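Local structure of thioredoxin domain-containing protein (Vibrio parahaemolyticus, 2R5S) at residues A[44-47]-A[48-52]. The protein is of unknown function, though the full-length protein possibly has protein-disulfide reductase activity; this chain is its tetratricopeptide-repeat part. Numbering follows the deposited sequence.
Sequences LAKA and DCLLE
From L44 to A47, four successive carbonyl oxygens receive the backbone N-H groups of D48 to L51, each four residues further on, which joins the two segments as consecutive turns of one alpha-helix. This helix, 40-52, belongs to the tetratricopeptide-repeat part of the chain; such repeats are helix-turn-helix units whose two helices pack antiparallel, and successive units stack into a superhelical array. The four bonds differ in shape. D48 N lies 2.9 Å from L44 O, with an N-H...O angle of 165°. C49 N reaches A45 O at 3.0 Å with a more bent angle of 141°. L50 N makes the shortest of them, 2.8 Å to K46 O; L51 N to A47 O is longer at 3.2 Å.

Within this ladder the side chains meet mainly backbone oxygens of the preceding turn. C49 SG is turned back beside its own backbone N, opposite the carbonyl carbon (chi1 -75°), and this rotation brings the sulfur to 3.3 Å from A45 O, the same oxygen that accepts C49 N. D48 CB also rests near A45 O, while, with CG anti to the backbone N, the D48 carboxylate extends clear of the 44-47 turn. Further round, K46 runs out nearly extended and lies loosely against L50 through the aliphatic part of its chain, K46 CG to L50 CD1 at 4.3 Å.

Several of these side chains also meet neighbouring helices: C49 packs on A25 and L26 of helix 22-30, L50 on A59 of helix 56-63, and A47 on L78 of helix 73-88. Back on the helix itself, the branch carbon L50 CG sits 3.2 Å from K46 O, the same oxygen that accepts the L50 N-H.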
loop_
_atom_site.group_PDB
_atom_site.type_symbol
_atom_site.label_atom_id
_atom_site.label_comp_id
_atom_site.label_asym_id
_atom_site.label_seq_id
_atom_site.Cartn_x
_atom_site.Cartn_y
_atom_site.Cartn_z
ATOM N N LEU A 44 2.396 14.185 10.505
ATOM C CA LEU A 44 2.647 12.954 11.253
ATOM C C LEU A 44 1.427 12.035 11.164
ATOM O O LEU A 44 1.535 10.931 10.719
ATOM C CB LEU A 44 2.995 13.269 12.720
ATOM C CG LEU A 44 4.408 13.684 13.163
ATOM C CD1 LEU A 44 5.455 13.563 12.055
ATOM C CD2 LEU A 44 4.452 15.022 13.866
ATOM N N ALA A 45 0.272 12.486 11.617
ATOM C CA ALA A 45 -1.053 11.814 11.388
ATOM C C ALA A 45 -1.144 11.099 10.027
ATOM O O ALA A 45 -1.471 9.925 9.949
ATOM C CB ALA A 45 -2.212 12.886 11.474
ATOM N N LYS A 46 -0.887 11.843 8.957
ATOM C CA LYS A 46 -1.040 11.343 7.588
ATOM C C LYS A 46 0.008 10.229 7.352
ATOM O O LYS A 46 -0.327 9.146 6.831
ATOM C CB LYS A 46 -0.929 12.506 6.575
ATOM C CG LYS A 46 -0.861 12.058 5.118
ATOM C CD LYS A 46 -1.060 13.234 4.105
ATOM C CE LYS A 46 -1.253 12.788 2.670
ATOM N NZ LYS A 46 -0.866 13.863 1.580
ATOM N N ALA A 47 1.235 10.443 7.853
ATOM C CA ALA A 47 2.312 9.448 7.772
ATOM C C ALA A 47 1.916 8.170 8.456
ATOM O O ALA A 47 2.118 7.125 7.904
ATOM C CB ALA A 47 3.534 9.971 8.369
ATOM N N ASP A 48 1.366 8.256 9.671
ATOM C CA ASP A 48 0.910 7.085 10.408
ATOM C C ASP A 48 -0.165 6.392 9.590
ATOM O O ASP A 48 -0.231 5.188 9.594
ATOM C CB ASP A 48 0.341 7.559 11.736
ATOM C CG ASP A 48 -0.037 6.458 12.634
ATOM O OD1 ASP A 48 0.528 5.365 12.533
ATOM O OD2 ASP A 48 -0.885 6.701 13.523
ATOM N N CYS A 49 -1.015 7.157 8.888
ATOM C CA CYS A 49 -2.097 6.543 8.157
ATOM C C CYS A 49 -1.554 5.782 6.917
ATOM O O CYS A 49 -2.023 4.667 6.546
ATOM C CB CYS A 49 -3.141 7.602 7.759
ATOM S SG CYS A 49 -4.195 8.168 9.116
ATOM N N LEU A 50 -0.570 6.364 6.268
ATOM C CA LEU A 50 -0.039 5.752 5.063
ATOM C C LEU A 50 0.582 4.380 5.442
ATOM O O LEU A 50 0.361 3.322 4.812
ATOM C CB LEU A 50 0.988 6.680 4.438
ATOM C CG LEU A 50 0.369 7.948 3.915
ATOM C CD1 LEU A 50 1.466 8.917 3.439
ATOM C CD2 LEU A 50 -0.545 7.589 2.748
ATOM N N LEU A 51 1.329 4.403 6.517
ATOM C CA LEU A 51 2.014 3.255 6.951
ATOM C C LEU A 51 1.057 2.170 7.424
ATOM O O LEU A 51 1.323 0.984 7.209
ATOM C CB LEU A 51 2.910 3.677 8.099
ATOM C CG LEU A 51 4.246 3.018 8.264
ATOM C CD1 LEU A 51 5.196 3.917 7.535
ATOM C CD2 LEU A 51 4.553 2.983 9.768
ATOM N N GLU A 52 -0.033 2.533 8.106
ATOM C CA GLU A 52 -0.963 1.519 8.585
ATOM C C GLU A 52 -1.722 0.931 7.405
ATOM O O GLU A 52 -2.332 -0.135 7.508
ATOM C CB GLU A 52 -1.977 2.133 9.552
ATOM C CG GLU A 52 -1.400 2.624 10.856
ATOM C CD GLU A 52 -0.641 1.522 11.606
ATOM O OE1 GLU A 52 0.637 1.504 11.604
ATOM O OE2 GLU A 52 -1.332 0.671 12.139
#